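Local coordinates for protein gluconate kinase (Lactobacillus acidophilus, PDB 3GBT) that probably phosphorylates gluconate with ATP, as a gluconokinase of the FGGY carbohydrate kinase family, at residues A[211-216]-A[232-237]; A[431-436]-A[449-454]. All coordinates share one frame; numbering follows the deposited sequence.

Overall arrangement
Both contacts lie on the same side of the chain's centre, with their centres about 16 Å apart and their nearest atoms about 5 Å apart. Contact 1 comes first along the chain and adds strand 213-214 to strand 232-238, at one border of the mixed sheet of the N-terminal domain. Contact 2 follows much later and fastens helix 429-441 to the turn that precedes strand 457-461. That helix links them: Val213 and Ile234 of contact 1 rest on its later residues, while its earlier turns form half of contact 2 and also touch strands 4-11 and 15-22. The helix, which belongs to the C-terminal FGGY domain, therefore packs against the sheet of the N-terminal domain.

Contact 1 (A[211-216]-A[232-237]); sequences TKVIFP and KIILGA
Ile214 N points its hydrogen almost straight at Ile233 O, 2.7 Å away with an N-H...O angle of 174°. The same oxygen receives a softer contact from Val213, whose CA lies 3.4 Å from Ile233 O, so two consecutive residues converge on one acceptor. Lys212 O repeats the pattern: it accepts the N-H of Leu235, with 3.0 Å between Leu235 N and Lys212 O, and also meets the CA-H of Ile234. The return bond from Ile233 N to Ile214 O is weak at 3.4 Å. Val213 and Ile234 thus form a non-hydrogen-bonded antiparallel pair beside the hydrogen-bonded pair Ile214-Ile233.

Val213 splits its two methyls between neighbours. With CG1 opposite the backbone N (chi1 176°), that methyl presses on Lys232 CG at 3.5 Å, while CG2 inclines toward Ile234 CD1. This face is covered by helix 429-441, where Ala441 meets both Val213 and Ile234. On the other face Ile214 CD1 touches Leu235 CB at 3.7 Å and comes equally close to Leu235 CD1; helix 157-166 closes over the pair with Ile162. Farther along, Phe215 turns the edge of its ring to Lys232 CA, 4.2 Å from Phe215 CD1. The bent lysine chain carries NZ over the ring at 5.9 Å from its centroid, at most a weak cation-pi attraction.

Strand 232-238 also pairs in parallel with strand 70-78, through Lys232 and Ile234 to Ile74, so 213-214 is a short antiparallel border strand added beyond it. The arrangement extends the ribonuclease H-like sheet of the actin-ATPase fold in the N-terminal domain of this FGGY kinase.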
loop_
_atom_site.group_PDB
_atom_site.type_symbol
_atom_site.label_atom_id
_atom_site.label_comp_id
_atom_site.label_asym_id
_atom_site.label_seq_id
_atom_site.Cartn_x
_atom_site.Cartn_y
_atom_site.Cartn_z
ATOM N N THR A 211 2.409 -16.552 8.248
ATOM C CA THR A 211 3.147 -17.764 7.921
ATOM C C THR A 211 2.311 -19.031 8.044
ATOM O O THR A 211 2.793 -20.119 7.742
ATOM C CB THR A 211 4.378 -17.944 8.820
ATOM O OG1 THR A 211 4.053 -17.539 10.155
ATOM C CG2 THR A 211 5.544 -17.124 8.299
ATOM N N LYS A 212 1.068 -18.915 8.493
ATOM C CA LYS A 212 0.275 -20.119 8.673
ATOM C C LYS A 212 0.173 -20.893 7.377
ATOM O O LYS A 212 -0.020 -20.320 6.305
ATOM C CB LYS A 212 -1.123 -19.840 9.225
ATOM C CG LYS A 212 -1.922 -21.134 9.383
ATOM C CD LYS A 212 -2.773 -21.162 10.640
ATOM C CE LYS A 212 -3.100 -22.597 11.040
ATOM N NZ LYS A 212 -3.825 -22.699 12.345
ATOM N N VAL A 213 0.322 -22.207 7.487
ATOM C CA VAL A 213 0.136 -23.087 6.352
ATOM C C VAL A 213 -1.335 -23.457 6.256
ATOM O O VAL A 213 -1.950 -23.865 7.242
ATOM C CB VAL A 213 0.976 -24.353 6.486
ATOM C CG1 VAL A 213 0.688 -25.299 5.329
ATOM C CG2 VAL A 213 2.453 -23.996 6.545
ATOM N N ILE A 214 -1.904 -23.287 5.073
ATOM C CA ILE A 214 -3.287 -23.667 4.838
ATOM C C ILE A 214 -3.313 -24.874 3.903
ATOM O O ILE A 214 -2.919 -24.792 2.737
ATOM C CB ILE A 214 -4.118 -22.488 4.278
ATOM C CG1 ILE A 214 -4.532 -21.546 5.407
ATOM C CG2 ILE A 214 -5.351 -22.987 3.594
ATOM C CD1 ILE A 214 -3.543 -20.440 5.658
ATOM N N PHE A 215 -3.766 -26.001 4.444
ATOM C CA PHE A 215 -3.637 -27.301 3.794
ATOM C C PHE A 215 -4.915 -28.085 4.082
ATOM O O PHE A 215 -5.453 -28.005 5.189
ATOM C CB PHE A 215 -2.419 -28.031 4.376
ATOM C CG PHE A 215 -1.811 -29.069 3.461
ATOM C CD1 PHE A 215 -1.032 -28.693 2.378
ATOM C CD2 PHE A 215 -1.986 -30.427 3.715
ATOM C CE1 PHE A 215 -0.457 -29.646 1.547
ATOM C CE2 PHE A 215 -1.415 -31.387 2.888
ATOM C CZ PHE A 215 -0.650 -30.993 1.802
ATOM N N PRO A 216 -5.404 -28.848 3.090
ATOM C CA PRO A 216 -4.759 -28.991 1.786
ATOM C C PRO A 216 -5.483 -28.173 0.729
ATOM O O PRO A 216 -6.563 -27.627 0.983
ATOM C CB PRO A 216 -4.964 -30.486 1.462
ATOM C CG PRO A 216 -5.963 -31.010 2.513
ATOM C CD PRO A 216 -6.512 -29.805 3.227
ATOM N N LYS A 232 1.937 -26.419 -0.262
ATOM C CA LYS A 232 1.345 -25.630 0.812
ATOM C C LYS A 232 0.870 -24.255 0.354
ATOM O O LYS A 232 1.488 -23.621 -0.495
ATOM C CB LYS A 232 2.343 -25.429 1.950
ATOM C CG LYS A 232 2.615 -26.637 2.796
ATOM C CD LYS A 232 3.809 -27.388 2.277
ATOM C CE LYS A 232 4.745 -27.786 3.418
ATOM N NZ LYS A 232 4.023 -28.259 4.636
ATOM N N ILE A 233 -0.231 -23.796 0.932
ATOM C CA ILE A 233 -0.626 -22.406 0.797
ATOM C C ILE A 233 -0.122 -21.671 2.025
ATOM O O ILE A 233 -0.428 -22.063 3.152
ATOM C CB ILE A 233 -2.147 -22.243 0.769
ATOM C CG1 ILE A 233 -2.738 -22.855 -0.499
ATOM C CG2 ILE A 233 -2.513 -20.772 0.874
ATOM C CD1 ILE A 233 -2.573 -22.005 -1.728
ATOM N N ILE A 234 0.662 -20.618 1.819
ATOM C CA ILE A 234 1.024 -19.755 2.932
ATOM C C ILE A 234 0.048 -18.584 2.963
ATOM O O ILE A 234 -0.206 -17.948 1.937
ATOM C CB ILE A 234 2.466 -19.260 2.824
ATOM C CG1 ILE A 234 3.379 -20.398 2.357
ATOM C CG2 ILE A 234 2.926 -18.688 4.157
ATOM C CD1 ILE A 234 3.327 -21.639 3.239
ATOM N N LEU A 235 -0.510 -18.324 4.141
ATOM C CA LEU A 235 -1.558 -17.327 4.310
ATOM C C LEU A 235 -1.177 -15.985 3.662
ATOM O O LEU A 235 -1.992 -15.345 3.004
ATOM C CB LEU A 235 -1.866 -17.147 5.798
ATOM C CG LEU A 235 -3.081 -16.304 6.174
ATOM C CD1 LEU A 235 -4.325 -16.780 5.434
ATOM C CD2 LEU A 235 -3.300 -16.312 7.681
ATOM N N GLY A 236 0.074 -15.582 3.841
ATOM C CA GLY A 236 0.555 -14.331 3.302
ATOM C C GLY A 236 0.108 -13.146 4.139
ATOM O O GLY A 236 -0.359 -13.302 5.272
ATOM N N ALA A 237 0.239 -11.957 3.566
ATOM C CA ALA A 237 -0.105 -10.727 4.267
ATOM C C ALA A 237 -0.406 -9.625 3.264
ATOM O O ALA A 237 -0.558 -9.880 2.070
ATOM C CB ALA A 237 1.023 -10.314 5.186
#

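Contact 2 (A[431-436]-A[449-454]); sequences TLAAMF and SEIGQF
Phe436 reaches from its helix straight onto Ile451, and every level of its side chain finds a partner. Its CB lies 3.5 Å from Ile451 CD1, which also rests on CG and CD2, and CE2 lies near Ile451 CB. On the other flank, Phe436 CD1 faces Phe454 CE2 at 3.8 Å, the second ring's CE2 standing at the edge of the first. Farther out, CE1 and CZ pass close to the backbone N of Ile451, and CZ finally approaches Glu450 CB. Ile451 CB sits 3.6 Å over the ring centroid of Phe436, only 2° off the normal: a CH-pi contact. Because CG1 of Ile451 is opposite its backbone N (chi1 -161°), the branch runs back over the ring toward the helix, and CD1 ends beside Ala433 CB at 3.9 Å.

One turn before Phe436, Leu432 CD1 touches both Ile451 CG1 and Phe454 CB, 4.1 Å from the latter. Selenomethionine Met435 makes a Met-aromatic contact, with SE 4.8 Å from the Phe454 ring centroid and the terminal CE close to Phe454 CD1. With Phe436 cut back to an alanine, Ile451 would probably lose the aromatic face it lies on, and the Phe454 ring would be freer to turn. Ile245 of helix 239-245 continues the cluster by touching Ala433 and Ile451, while the Glu450 carboxylate bonds instead to the backbone N of Gln446 and Asp447.

No hydrogen bond crosses between 431-436 and 449-454, so the turn is held to the helix by close apolar fit, with aromatic, CH-pi and selenium contacts in place of directional polar bonds.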
loop_
_atom_site.group_PDB
_atom_site.type_symbol
_atom_site.label_atom_id
_atom_site.label_comp_id
_atom_site.label_asym_id
_atom_site.label_seq_id
_atom_site.Cartn_x
_atom_site.Cartn_y
_atom_site.Cartn_z
ATOM N N THR A 431 6.138 -9.859 -3.571
ATOM C CA THR A 431 6.299 -11.260 -3.867
ATOM C C THR A 431 7.532 -11.839 -3.249
ATOM O O THR A 431 7.537 -12.963 -2.911
ATOM C CB THR A 431 6.307 -11.550 -5.356
ATOM O OG1 THR A 431 7.092 -10.604 -6.034
ATOM C CG2 THR A 431 4.965 -11.459 -5.879
ATOM N N LEU A 432 8.567 -11.042 -3.106
ATOM C CA LEU A 432 9.780 -11.442 -2.448
ATOM C C LEU A 432 9.528 -11.730 -0.988
ATOM O O LEU A 432 9.859 -12.779 -0.524
ATOM C CB LEU A 432 10.860 -10.394 -2.655
ATOM C CG LEU A 432 11.994 -9.930 -1.761
ATOM C CD1 LEU A 432 12.149 -10.541 -0.461
ATOM C CD2 LEU A 432 13.264 -9.781 -2.462
ATOM N N ALA A 433 8.905 -10.813 -0.285
ATOM C CA ALA A 433 8.575 -11.012 1.096
ATOM C C ALA A 433 7.552 -12.107 1.287
ATOM O O ALA A 433 7.534 -12.742 2.290
ATOM C CB ALA A 433 8.115 -9.729 1.716
ATOM N N ALA A 434 6.707 -12.318 0.293
ATOM C CA ALA A 434 5.744 -13.415 0.339
ATOM C C ALA A 434 6.504 -14.730 0.257
ATOM O O ALA A 434 6.213 -15.700 0.965
ATOM C CB ALA A 434 4.762 -13.299 -0.815
HETATM N N MSE A 435 7.483 -14.742 -0.636
HETATM C CA MSE A 435 8.323 -15.889 -0.853
HETATM C C MSE A 435 9.068 -16.150 0.452
HETATM O O MSE A 435 9.272 -17.297 0.859
HETATM C CB MSE A 435 9.284 -15.586 -2.007
HETATM C CG MSE A 435 10.339 -16.632 -2.248
HETATM SE SE MSE A 435 11.901 -16.336 -1.126
HETATM C CE MSE A 435 12.668 -14.807 -2.084
ATOM N N PHE A 436 9.447 -15.075 1.130
ATOM C CA PHE A 436 10.186 -15.225 2.375
ATOM C C PHE A 436 9.329 -15.870 3.468
ATOM O O PHE A 436 9.818 -16.705 4.231
ATOM C CB PHE A 436 10.753 -13.891 2.845
ATOM C CG PHE A 436 11.516 -13.986 4.133
ATOM C CD1 PHE A 436 12.788 -14.533 4.159
ATOM C CD2 PHE A 436 10.956 -13.537 5.319
ATOM C CE1 PHE A 436 13.494 -14.624 5.339
ATOM C CE2 PHE A 436 11.653 -13.627 6.506
ATOM C CZ PHE A 436 12.928 -14.169 6.514
ATOM N N SER A 449 14.887 -10.802 10.258
ATOM C CA SER A 449 16.132 -10.165 9.860
ATOM C C SER A 449 16.794 -10.910 8.704
ATOM O O SER A 449 17.528 -10.335 7.913
ATOM C CB SER A 449 17.078 -10.109 11.049
ATOM O OG SER A 449 17.166 -11.394 11.657
ATOM N N GLU A 450 16.537 -12.201 8.610
ATOM C CA GLU A 450 17.162 -12.991 7.565
ATOM C C GLU A 450 16.693 -12.605 6.166
ATOM O O GLU A 450 17.338 -12.955 5.184
ATOM C CB GLU A 450 16.955 -14.480 7.829
ATOM C CG GLU A 450 17.762 -14.994 8.997
ATOM C CD GLU A 450 17.153 -16.233 9.639
ATOM O OE1 GLU A 450 16.684 -17.126 8.896
ATOM O OE2 GLU A 450 17.142 -16.304 10.893
ATOM N N ILE A 451 15.582 -11.877 6.072
ATOM C CA ILE A 451 15.078 -11.416 4.771
ATOM C C ILE A 451 16.060 -10.459 4.087
ATOM O O ILE A 451 16.019 -10.270 2.874
ATOM C CB ILE A 451 13.661 -10.770 4.868
ATOM C CG1 ILE A 451 12.980 -10.743 3.494
ATOM C CG2 ILE A 451 13.725 -9.366 5.459
ATOM C CD1 ILE A 451 11.469 -10.507 3.560
ATOM N N GLY A 452 16.957 -9.873 4.874
ATOM C CA GLY A 452 17.990 -9.008 4.327
ATOM C C GLY A 452 18.823 -9.706 3.266
ATOM O O GLY A 452 19.412 -9.073 2.390
ATOM N N GLN A 453 18.869 -11.028 3.356
ATOM C CA GLN A 453 19.634 -11.856 2.438
ATOM C C GLN A 453 19.060 -11.778 1.029
ATOM O O GLN A 453 19.785 -11.841 0.038
ATOM C CB GLN A 453 19.619 -13.296 2.953
ATOM C CG GLN A 453 19.527 -14.354 1.886
ATOM C CD GLN A 453 20.853 -15.019 1.609
ATOM O OE1 GLN A 453 21.917 -14.445 1.884
ATOM N NE2 GLN A 453 20.803 -16.246 1.065
ATOM N N PHE A 454 17.746 -11.617 0.950
ATOM C CA PHE A 454 17.061 -11.595 -0.330
ATOM C C PHE A 454 16.796 -10.165 -0.796
ATOM O O PHE A 454 16.918 -9.860 -1.981
ATOM C CB PHE A 454 15.768 -12.400 -0.228
ATOM C CG PHE A 454 15.973 -13.796 0.291
ATOM C CD1 PHE A 454 16.461 -14.795 -0.538
ATOM C CD2 PHE A 454 15.697 -14.107 1.614
ATOM C CE1 PHE A 454 16.661 -16.086 -0.061
ATOM C CE2 PHE A 454 15.898 -15.399 2.099
ATOM C CZ PHE A 454 16.378 -16.388 1.258
#